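Local coordinates for protein hydrazine synthase subunit gamma (Candidatus Kuenenia stuttgartiensis, PDB 5C2V) that reduces nitric oxide to hydroxylamine, the first half-reaction of hydrazine synthesis by the hydrazine synthase complex, and carries two heme c groups, at residues 113-118 and 126-131; 182-187 and 296-301; 281-286 and 306-311. One frame throughout, in Å; residues are numbered along the deposited sequence.

Contact 1. Residues 113-118 and 126-131. With HEC (heme c), chain V.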
loop_
_atom_site.group_PDB
_atom_site.type_symbol
_atom_site.label_atom_id
_atom_site.label_comp_id
_atom_site.label_asym_id
_atom_site.label_seq_id
_atom_site.Cartn_x
_atom_site.Cartn_y
_atom_site.Cartn_z
ATOM N N ASP C 113 -24.654 53.089 0.180
ATOM C CA ASP C 113 -25.145 52.019 1.042
ATOM C C ASP C 113 -25.183 52.421 2.514
ATOM O O ASP C 113 -26.076 52.004 3.254
ATOM C CB ASP C 113 -24.278 50.770 0.870
ATOM C CG ASP C 113 -22.806 51.042 1.129
ATOM O OD1 ASP C 113 -22.116 51.518 0.203
ATOM O OD2 ASP C 113 -22.340 50.780 2.258
ATOM N N GLU C 114 -24.204 53.224 2.926
ATOM C CA GLU C 114 -24.047 53.642 4.319
ATOM C C GLU C 114 -23.966 52.442 5.261
ATOM O O GLU C 114 -24.454 52.489 6.391
ATOM C CB GLU C 114 -25.187 54.573 4.738
ATOM C CG GLU C 114 -25.243 55.865 3.939
ATOM C CD GLU C 114 -26.289 56.830 4.458
ATOM O OE1 GLU C 114 -26.939 57.504 3.632
ATOM O OE2 GLU C 114 -26.457 56.918 5.694
ATOM N N ILE C 115 -23.345 51.370 4.781
ATOM C CA ILE C 115 -23.129 50.171 5.582
ATOM C C ILE C 115 -21.635 49.929 5.766
ATOM O O ILE C 115 -21.120 49.994 6.882
ATOM C CB ILE C 115 -23.780 48.930 4.941
ATOM C CG1 ILE C 115 -25.292 49.126 4.815
ATOM C CG2 ILE C 115 -23.471 47.684 5.759
ATOM C CD1 ILE C 115 -26.013 47.946 4.198
ATOM N N VAL C 116 -20.942 49.645 4.667
ATOM C CA VAL C 116 -19.496 49.462 4.710
ATOM C C VAL C 116 -18.785 50.792 4.945
ATOM O O VAL C 116 -18.027 50.939 5.904
ATOM C CB VAL C 116 -18.971 48.829 3.408
ATOM C CG1 VAL C 116 -17.468 48.604 3.494
ATOM C CG2 VAL C 116 -19.697 47.522 3.127
ATOM N N GLY C 117 -19.031 51.759 4.066
ATOM C CA GLY C 117 -18.550 53.113 4.275
ATOM C C GLY C 117 -19.660 53.994 4.811
ATOM O O GLY C 117 -20.835 53.683 4.618
ATOM N N ALA C 118 -19.286 55.101 5.452
ATOM C CA ALA C 118 -20.246 56.045 6.029
ATOM C C ALA C 118 -21.336 55.330 6.820
ATOM O O ALA C 118 -22.523 55.613 6.649
ATOM C CB ALA C 118 -20.864 56.907 4.939
ATOM N N CYS C 126 -20.850 45.996 14.143
ATOM C CA CYS C 126 -20.695 44.758 14.902
ATOM C C CYS C 126 -21.670 43.672 14.469
ATOM O O CYS C 126 -21.302 42.503 14.401
ATOM C CB CYS C 126 -20.867 45.028 16.394
ATOM S SG CYS C 126 -19.575 46.061 17.083
ATOM N N GLY C 127 -22.910 44.058 14.183
ATOM C CA GLY C 127 -23.930 43.107 13.776
ATOM C C GLY C 127 -23.576 42.375 12.495
ATOM O O GLY C 127 -24.071 41.279 12.235
ATOM N N ARG C 128 -22.716 42.993 11.692
ATOM C CA ARG C 128 -22.245 42.399 10.447
ATOM C C ARG C 128 -21.132 41.378 10.674
ATOM O O ARG C 128 -21.049 40.373 9.969
ATOM C CB ARG C 128 -21.755 43.491 9.497
ATOM C CG ARG C 128 -22.632 43.689 8.277
ATOM C CD ARG C 128 -21.944 44.572 7.254
ATOM N NE ARG C 128 -22.530 44.413 5.929
ATOM C CZ ARG C 128 -21.821 44.272 4.814
ATOM N NH1 ARG C 128 -20.496 44.269 4.866
ATOM N NH2 ARG C 128 -22.435 44.131 3.649
ATOM N N ASP C 129 -20.286 41.647 11.664
ATOM C CA ASP C 129 -19.085 40.851 11.921
ATOM C C ASP C 129 -19.281 39.330 12.061
ATOM O O ASP C 129 -18.407 38.572 11.639
ATOM C CB ASP C 129 -18.378 41.380 13.171
ATOM C CG ASP C 129 -17.700 42.716 12.932
ATOM O OD1 ASP C 129 -17.477 43.066 11.753
ATOM O OD2 ASP C 129 -17.389 43.414 13.920
ATOM N N PRO C 130 -20.393 38.874 12.673
ATOM C CA PRO C 130 -20.574 37.417 12.701
ATOM C C PRO C 130 -20.589 36.762 11.321
ATOM O O PRO C 130 -20.058 35.666 11.183
ATOM C CB PRO C 130 -21.930 37.251 13.386
ATOM C CG PRO C 130 -22.009 38.405 14.300
ATOM C CD PRO C 130 -21.363 39.545 13.560
ATOM N N GLY C 131 -21.201 37.400 10.328
ATOM C CA GLY C 131 -21.212 36.823 8.997
ATOM C C GLY C 131 -20.101 37.267 8.062
ATOM O O GLY C 131 -19.714 36.519 7.164
HETATM FE FE HEC V . -14.077 45.871 14.509
HETATM C CHA HEC V . -13.984 48.878 12.849
HETATM C CHB HEC V . -16.445 47.119 16.620
HETATM C CHC HEC V . -14.359 42.782 16.021
HETATM C CHD HEC V . -11.208 44.823 12.957
HETATM N NA HEC V . -15.068 47.669 14.674
HETATM C C1A HEC V . -14.827 48.810 13.937
HETATM C C2A HEC V . -15.601 49.897 14.517
HETATM C C3A HEC V . -16.283 49.398 15.560
HETATM C C4A HEC V . -15.957 47.992 15.676
HETATM C CMA HEC V . -17.256 50.146 16.501
HETATM C CAA HEC V . -15.630 51.354 13.991
HETATM C CBA HEC V . -15.094 52.341 15.027
HETATM C CGA HEC V . -15.178 53.749 14.496
HETATM O O1A HEC V . -15.542 53.925 13.305
HETATM O O2A HEC V . -14.878 54.698 15.268
HETATM N NB HEC V . -15.114 45.114 16.131
HETATM C C1B HEC V . -16.211 45.761 16.666
HETATM C C2B HEC V . -17.069 44.764 17.272
HETATM C C3B HEC V . -16.491 43.567 17.115
HETATM C C4B HEC V . -15.252 43.763 16.390
HETATM C CMB HEC V . -18.402 45.067 17.991
HETATM C CAB HEC V . -17.028 42.197 17.595
HETATM C CBB HEC V . -18.269 41.775 16.780
HETATM N NC HEC V . -12.973 44.126 14.509
HETATM C C1C HEC V . -13.287 42.957 15.173
HETATM C C2C HEC V . -12.381 41.923 14.716
HETATM C C3C HEC V . -11.432 42.518 13.981
HETATM C C4C HEC V . -11.835 43.896 13.762
HETATM C CMC HEC V . -12.287 40.517 15.353
HETATM C CAC HEC V . -10.201 41.833 13.340
HETATM C CBC HEC V . -10.651 40.850 12.236
HETATM N ND HEC V . -12.752 46.750 13.165
HETATM C C1D HEC V . -11.723 46.038 12.548
HETATM C C2D HEC V . -11.275 46.783 11.393
HETATM C C3D HEC V . -12.140 48.050 11.361
HETATM C C4D HEC V . -13.029 47.944 12.497
HETATM C CMD HEC V . -10.159 46.387 10.403
HETATM C CAD HEC V . -12.084 49.192 10.327
HETATM C CBD HEC V . -12.889 48.774 9.100
HETATM C CGD HEC V . -12.869 49.881 8.080
HETATM O O1D HEC V . -13.490 49.716 6.998
HETATM O O2D HEC V . -12.230 50.927 8.351
HETATM O O HOH W 1 -15.275 45.392 12.856
#
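Arg128 reaches over to Ile115 and Val116 next to the pocket of heme c #1, which appears to be the active-site heme. Residues 126-131 join that heme to the loop 113-118. Cys126 comes first. Cys126 SG is bonded covalently to the heme methyl carbon CMB at 1.8 Å. This link is additional to the attachments through Cys63 and Cys66.

Arg128 points the other way from the heme. Its chain runs extended from CG to NE, which carries the guanidinium to Ile115 and Val116. Ile115 crosses it at about a right angle and lays CG2 over one face of the guanidinium, 3.4 Å from Arg128 NE. Val116 CG2 approaches obliquely, 3.8 Å from Arg128 NH1. The three guanidinium nitrogens find their polar partners outside the two segments. NE bonds His30, NH1 makes a salt bridge with Asp82, and NH2 bonds the carbonyl of Val410 of the hydrazine synthase alpha subunit.

The loop is bent by an Asx turn at Asp113. OD2 of Asp113 accepts from Ile115 N at 2.8 Å and from Val116 N at 3.0 Å. This fixes the backbone that carries both apolar side chains.

Asp129 turns back to the heme. Asp129 CB is 3.6 Å from heme CBB. A water bound to the heme iron at 2.1 Å lies 3.1 Å from Asp129 OD2 and can donate to it, though other acceptors compete for its protons. His67 is the protein's axial ligand.

The loop 113-118 follows strand 89-90 and precedes helix 123-126. Residues 126-131 lead from that helix into helix 129-132, and Cys126 packs on Leu147 and Ile151 of helix 141-152.

Contact 2. Residues 182-187 and 296-301. With HEC (heme c), chain B.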
loop_
_atom_site.group_PDB
_atom_site.type_symbol
_atom_site.label_atom_id
_atom_site.label_comp_id
_atom_site.label_asym_id
_atom_site.label_seq_id
_atom_site.Cartn_x
_atom_site.Cartn_y
_atom_site.Cartn_z
ATOM N N PRO C 182 -3.277 79.324 10.634
ATOM C CA PRO C 182 -4.213 79.355 9.504
ATOM C C PRO C 182 -3.575 78.921 8.186
ATOM O O PRO C 182 -4.291 78.518 7.269
ATOM C CB PRO C 182 -4.643 80.826 9.445
ATOM C CG PRO C 182 -3.555 81.574 10.136
ATOM C CD PRO C 182 -3.075 80.659 11.219
ATOM N N LYS C 183 -2.252 79.002 8.093
ATOM C CA LYS C 183 -1.551 78.552 6.896
ATOM C C LYS C 183 -1.421 77.032 6.888
ATOM O O LYS C 183 -1.594 76.391 5.851
ATOM C CB LYS C 183 -0.171 79.202 6.794
ATOM C CG LYS C 183 0.583 78.834 5.527
ATOM C CD LYS C 183 1.966 79.457 5.491
ATOM C CE LYS C 183 2.669 79.140 4.181
ATOM N NZ LYS C 183 3.989 79.820 4.074
ATOM N N VAL C 184 -1.113 76.462 8.049
ATOM C CA VAL C 184 -1.057 75.012 8.193
ATOM C C VAL C 184 -2.463 74.439 8.052
ATOM O O VAL C 184 -2.696 73.514 7.274
ATOM C CB VAL C 184 -0.451 74.595 9.544
ATOM C CG1 VAL C 184 -0.390 73.082 9.653
ATOM C CG2 VAL C 184 0.936 75.198 9.710
ATOM N N GLY C 185 -3.398 75.002 8.813
ATOM C CA GLY C 185 -4.809 74.706 8.651
ATOM C C GLY C 185 -5.286 73.366 9.177
ATOM O O GLY C 185 -6.083 72.694 8.527
ATOM N N CYS C 186 -4.813 72.978 10.357
ATOM C CA CYS C 186 -5.266 71.736 10.974
ATOM C C CYS C 186 -6.668 71.896 11.558
ATOM O O CYS C 186 -7.443 70.941 11.601
ATOM C CB CYS C 186 -4.294 71.287 12.066
ATOM S SG CYS C 186 -2.615 70.943 11.494
ATOM N N LEU C 187 -6.985 73.110 11.998
ATOM C CA LEU C 187 -8.266 73.394 12.641
ATOM C C LEU C 187 -9.451 73.243 11.695
ATOM O O LEU C 187 -10.591 73.104 12.140
ATOM C CB LEU C 187 -8.266 74.809 13.222
ATOM C CG LEU C 187 -7.462 75.035 14.501
ATOM C CD1 LEU C 187 -7.559 76.490 14.925
ATOM C CD2 LEU C 187 -7.955 74.114 15.604
ATOM N N THR C 296 2.306 71.437 5.236
ATOM C CA THR C 296 3.471 71.307 6.098
ATOM C C THR C 296 4.822 71.486 5.405
ATOM O O THR C 296 5.863 71.424 6.059
ATOM C CB THR C 296 3.442 69.947 6.807
ATOM O OG1 THR C 296 3.359 68.900 5.833
ATOM C CG2 THR C 296 2.225 69.873 7.717
ATOM N N SER C 297 4.809 71.689 4.090
ATOM C CA SER C 297 6.044 71.673 3.302
ATOM C C SER C 297 7.031 72.758 3.720
ATOM O O SER C 297 8.245 72.562 3.654
ATOM C CB SER C 297 5.724 71.817 1.813
ATOM O OG SER C 297 4.926 70.740 1.356
ATOM N N HIS C 298 6.502 73.896 4.151
ATOM C CA HIS C 298 7.325 75.032 4.544
ATOM C C HIS C 298 7.885 74.885 5.957
ATOM O O HIS C 298 8.884 75.512 6.302
ATOM C CB HIS C 298 6.512 76.321 4.435
ATOM C CG HIS C 298 5.237 76.292 5.217
ATOM N ND1 HIS C 298 5.179 76.608 6.557
ATOM C CD2 HIS C 298 3.975 75.965 4.852
ATOM C CE1 HIS C 298 3.932 76.491 6.980
ATOM N NE2 HIS C 298 3.182 76.101 5.964
ATOM N N LEU C 299 7.238 74.057 6.773
ATOM C CA LEU C 299 7.723 73.778 8.122
ATOM C C LEU C 299 9.014 72.964 8.046
ATOM O O LEU C 299 9.281 72.328 7.030
ATOM C CB LEU C 299 6.666 73.020 8.934
ATOM C CG LEU C 299 5.288 73.640 9.192
ATOM C CD1 LEU C 299 4.480 72.738 10.114
ATOM C CD2 LEU C 299 5.392 75.041 9.781
ATOM N N LYS C 300 9.825 72.989 9.099
ATOM C CA LYS C 300 10.967 72.081 9.158
ATOM C C LYS C 300 11.135 71.603 10.613
ATOM O O LYS C 300 10.465 72.104 11.515
ATOM C CB LYS C 300 12.230 72.760 8.552
ATOM C CG LYS C 300 13.610 72.221 8.964
ATOM C CD LYS C 300 14.486 71.854 7.764
ATOM C CE LYS C 300 15.785 71.205 8.231
ATOM N NZ LYS C 300 15.568 69.787 8.647
ATOM N N GLN C 301 12.075 70.688 10.824
ATOM C CA GLN C 301 12.025 69.652 11.847
ATOM C C GLN C 301 11.600 70.029 13.268
ATOM O O GLN C 301 10.815 69.300 13.869
ATOM C CB GLN C 301 13.397 68.984 11.920
ATOM C CG GLN C 301 13.377 67.638 12.605
ATOM C CD GLN C 301 12.497 66.632 11.881
ATOM O OE1 GLN C 301 11.914 65.744 12.501
ATOM N NE2 GLN C 301 12.407 66.760 10.558
HETATM FE FE HEC B . -5.946 65.223 9.622
HETATM C CHA HEC B . -6.258 61.806 9.801
HETATM C CHB HEC B . -3.601 65.146 12.112
HETATM C CHC HEC B . -5.109 68.497 8.939
HETATM C CHD HEC B . -8.526 65.418 7.399
HETATM N NA HEC B . -5.069 63.744 10.734
HETATM C C1A HEC B . -5.382 62.399 10.686
HETATM C C2A HEC B . -4.624 61.730 11.725
HETATM C C3A HEC B . -3.893 62.648 12.363
HETATM C C4A HEC B . -4.155 63.936 11.753
HETATM C CMA HEC B . -2.936 62.383 13.546
HETATM C CAA HEC B . -4.662 60.219 12.045
HETATM C CBA HEC B . -6.025 59.853 12.625
HETATM C CGA HEC B . -6.154 58.355 12.721
HETATM O O1A HEC B . -7.080 57.876 13.423
HETATM O O2A HEC B . -5.327 57.640 12.098
HETATM N NB HEC B . -4.651 66.604 10.437
HETATM C C1B HEC B . -3.668 66.301 11.361
HETATM C C2B HEC B . -2.725 67.401 11.390
HETATM C C3B HEC B . -3.146 68.329 10.518
HETATM C C4B HEC B . -4.364 67.843 9.898
HETATM C CMB HEC B . -1.475 67.470 12.295
HETATM C CAB HEC B . -2.467 69.682 10.197
HETATM C CBB HEC B . -1.150 69.453 9.423
HETATM N NC HEC B . -6.681 66.690 8.397
HETATM C C1C HEC B . -6.190 67.974 8.260
HETATM C C2C HEC B . -6.936 68.624 7.200
HETATM C C3C HEC B . -7.950 67.818 6.861
HETATM C C4C HEC B . -7.762 66.555 7.549
HETATM C CMC HEC B . -6.811 70.120 6.836
HETATM C CAC HEC B . -9.055 68.110 5.818
HETATM C CBC HEC B . -8.454 68.200 4.398
HETATM N ND HEC B . -7.252 63.824 8.780
HETATM C C1D HEC B . -8.141 64.144 7.757
HETATM C C2D HEC B . -8.591 62.920 7.129
HETATM C C3D HEC B . -7.879 61.790 7.888
HETATM C C4D HEC B . -7.070 62.449 8.890
HETATM C CMD HEC B . -9.581 62.784 5.951
HETATM C CAD HEC B . -7.984 60.270 7.637
HETATM C CBD HEC B . -7.373 59.942 6.279
HETATM C CGD HEC B . -7.187 58.455 6.151
HETATM O O1D HEC B . -6.639 58.006 5.111
HETATM O O2D HEC B . -7.585 57.719 7.091
#
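Lys183 is extended throughout, with CG anti to the backbone N (chi1 -177°), and this carries its chain across to His298. The His298 ring is swung to meet it by a chi1 of 55°, which sets CG between the backbone N and the carbonyl carbon. The contact lies at the heme-binding CXXCH motif of the cytochrome c domain. Cys186 is its first cysteine, Cys189 its second, and His190 an axial ligand of the heme c #2 iron. The other side is a type I beta turn from Thr296 to Leu299, shortly after the second axial ligand, His293.

The two side chains come from opposite directions. Lys183 CE sits over one face of the His298 imidazole, 3.7 Å from the ring centroid and 23° off the normal. This is a CH-pi contact at the surface of the protein. It is made by the aliphatic part of the lysine, and CE is displaced toward the rim near CD2.

Val184 is buried next to this contact. Its CG2 meets the edge of the His298 ring, 4.3 Å from CE1, and lies 4.3 Å from Leu299 CD1. Leu299 in turn packs on Ile178 of helix 170-179. Cys186 SG is bonded to heme CAB. Val184 CG1 and Thr296 CG2 both touch the adjoining heme carbon CBB, at 3.7 Å and 3.8 Å.

Contact 3. Residues 281-286 and 306-311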
loop_
_atom_site.group_PDB
_atom_site.type_symbol
_atom_site.label_atom_id
_atom_site.label_comp_id
_atom_site.label_asym_id
_atom_site.label_seq_id
_atom_site.Cartn_x
_atom_site.Cartn_y
_atom_site.Cartn_z
ATOM N N ASP C 281 4.778 60.841 10.468
ATOM C CA ASP C 281 4.500 60.431 9.095
ATOM C C ASP C 281 3.161 60.960 8.582
ATOM O O ASP C 281 2.897 60.928 7.382
ATOM C CB ASP C 281 4.534 58.906 8.978
ATOM C CG ASP C 281 5.889 58.322 9.330
ATOM O OD1 ASP C 281 6.824 58.445 8.510
ATOM O OD2 ASP C 281 6.019 57.735 10.425
ATOM N N THR C 282 2.320 61.455 9.489
ATOM C CA THR C 282 1.022 62.011 9.106
ATOM C C THR C 282 1.176 63.461 8.658
ATOM O O THR C 282 0.208 64.126 8.291
ATOM C CB THR C 282 0.011 61.947 10.264
ATOM O OG1 THR C 282 0.501 62.713 11.372
ATOM C CG2 THR C 282 -0.203 60.511 10.707
ATOM N N ILE C 283 2.419 63.926 8.686
ATOM C CA ILE C 283 2.766 65.332 8.538
ATOM C C ILE C 283 3.801 65.516 7.430
ATOM O O ILE C 283 3.591 66.274 6.483
ATOM C CB ILE C 283 3.286 65.916 9.863
ATOM C CG1 ILE C 283 2.203 65.813 10.937
ATOM C CG2 ILE C 283 3.702 67.355 9.682
ATOM C CD1 ILE C 283 2.645 66.278 12.301
ATOM N N ASN C 284 4.920 64.809 7.564
ATOM C CA ASN C 284 6.113 64.993 6.736
ATOM C C ASN C 284 5.920 64.794 5.228
ATOM O O ASN C 284 6.875 64.935 4.462
ATOM C CB ASN C 284 7.220 64.053 7.226
ATOM C CG ASN C 284 6.766 62.605 7.310
ATOM O OD1 ASN C 284 5.773 62.214 6.697
ATOM N ND2 ASN C 284 7.495 61.802 8.078
ATOM N N ASN C 285 4.706 64.427 4.818
ATOM C CA ASN C 285 4.352 64.253 3.406
ATOM C C ASN C 285 5.091 63.086 2.767
ATOM O O ASN C 285 5.616 63.190 1.657
ATOM C CB ASN C 285 4.620 65.535 2.609
ATOM C CG ASN C 285 3.716 66.679 3.021
ATOM O OD1 ASN C 285 2.570 66.470 3.417
ATOM N ND2 ASN C 285 4.230 67.901 2.930
ATOM N N THR C 286 5.122 61.975 3.490
ATOM C CA THR C 286 5.721 60.738 3.014
ATOM C C THR C 286 4.631 59.802 2.500
ATOM O O THR C 286 4.628 59.413 1.332
ATOM C CB THR C 286 6.539 60.047 4.117
ATOM O OG1 THR C 286 5.757 59.971 5.315
ATOM C CG2 THR C 286 7.811 60.831 4.405
ATOM N N ASP C 306 7.531 69.588 17.437
ATOM C CA ASP C 306 6.631 70.257 18.372
ATOM C C ASP C 306 5.180 69.899 18.077
ATOM O O ASP C 306 4.396 69.638 18.993
ATOM C CB ASP C 306 6.815 71.773 18.318
ATOM C CG ASP C 306 8.053 72.236 19.054
ATOM O OD1 ASP C 306 8.532 71.498 19.940
ATOM O OD2 ASP C 306 8.540 73.344 18.752
ATOM N N LEU C 307 4.832 69.888 16.794
ATOM C CA LEU C 307 3.488 69.526 16.360
ATOM C C LEU C 307 3.156 68.096 16.776
ATOM O O LEU C 307 2.040 67.806 17.217
ATOM C CB LEU C 307 3.356 69.688 14.844
ATOM C CG LEU C 307 1.977 69.446 14.228
ATOM C CD1 LEU C 307 0.907 70.210 14.990
ATOM C CD2 LEU C 307 1.978 69.844 12.761
ATOM N N VAL C 308 4.138 67.209 16.639
ATOM C CA VAL C 308 3.993 65.826 17.078
ATOM C C VAL C 308 3.737 65.765 18.581
ATOM O O VAL C 308 2.861 65.031 19.041
ATOM C CB VAL C 308 5.243 64.990 16.730
ATOM C CG1 VAL C 308 5.244 63.673 17.494
ATOM C CG2 VAL C 308 5.317 64.744 15.231
ATOM N N GLU C 309 4.496 66.548 19.341
ATOM C CA GLU C 309 4.333 66.597 20.791
ATOM C C GLU C 309 2.951 67.105 21.189
ATOM O O GLU C 309 2.372 66.640 22.171
ATOM C CB GLU C 309 5.414 67.477 21.423
ATOM C CG GLU C 309 6.787 66.824 21.484
ATOM C CD GLU C 309 6.827 65.635 22.425
ATOM O OE1 GLU C 309 5.995 65.578 23.356
ATOM O OE2 GLU C 309 7.693 64.755 22.234
ATOM N N TYR C 310 2.425 68.057 20.425
ATOM C CA TYR C 310 1.086 68.579 20.678
ATOM C C TYR C 310 0.030 67.529 20.351
ATOM O O TYR C 310 -0.985 67.423 21.041
ATOM C CB TYR C 310 0.836 69.852 19.869
ATOM C CG TYR C 310 -0.575 70.384 19.989
ATOM C CD1 TYR C 310 -1.056 70.865 21.200
ATOM C CD2 TYR C 310 -1.424 70.411 18.891
ATOM C CE1 TYR C 310 -2.346 71.353 21.314
ATOM C CE2 TYR C 310 -2.712 70.896 18.995
ATOM C CZ TYR C 310 -3.168 71.366 20.208
ATOM O OH TYR C 310 -4.452 71.850 20.309
ATOM N N LEU C 311 0.273 66.761 19.294
ATOM C CA LEU C 311 -0.607 65.650 18.947
ATOM C C LEU C 311 -0.621 64.614 20.066
ATOM O O LEU C 311 -1.667 64.057 20.398
ATOM C CB LEU C 311 -0.173 65.006 17.629
ATOM C CG LEU C 311 -0.452 65.823 16.365
ATOM C CD1 LEU C 311 0.194 65.178 15.150
ATOM C CD2 LEU C 311 -1.949 65.980 16.158
#
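The C-terminal helix of the cytochrome c domain, 301-312, receives Ile283 from the loop 281-286 on one of its faces. The contact is apolar and buried. Leu307, Val308 and Leu311 supply the helix surface, and CD1 of Ile283 makes the closest contact with each of the three.

Leu307 gives the nearest approach. Its CD2 lies 3.7 Å from Ile283 CD1. Leu311, one turn further on, brings CD1 to 3.9 Å from the same methyl. Val308 adds CG2 at 4.3 Å from Ile283 CD1. The end of Ile283 therefore touches residues from successive turns of the helix. An extended CG1 arm puts it there: chi2 is 176°, so CD1 is carried well out from the loop.

Polar bonds within the loop probably help to hold its shape. Thr286 OG1 donates to Asn284 OD1 at 2.6 Å, from 37° above the carbonyl plane. A weak bond of 3.5 Å runs from Asn284 ND2 to Asp281 OD1. Thr282 O accepts a hydrogen bond from His293 ND1, which probably helps to orient this iron ligand of heme c #2. Leu311 itself touches the heme, so the apolar cluster continues to the cofactor.

The loop 281-286 comes after strand 256-257, in the long stretch that leads to helix 301-312. Helix 301-312 also packs on helix 170-179. Leu307 touches Ile178 and Phe179 there, Tyr310 meets Phe179 edge-to-face, and Asp306 forms a salt bridge with Arg174.

Contact 1 comes first along the chain and belongs to the lobe of heme c #1. Contacts 2 and 3 lie in the cytochrome c domain around heme c #2, on the opposite side of the chain's centre. The centres of contacts 1 and 2 are about 36 Å apart, those of contacts 1 and 3 about 32 Å. The centres of contacts 2 and 3 are about 10 Å apart, and their segments alternate in sequence. They touch where Thr296 OG1 probably bonds Ile283 O at 2.7 Å. Both also adjoin helix 170-179. Contact 1 thus belongs to the surroundings of the apparent active-site heme, and contacts 2 and 3 to those of the heme that probably transfers electrons.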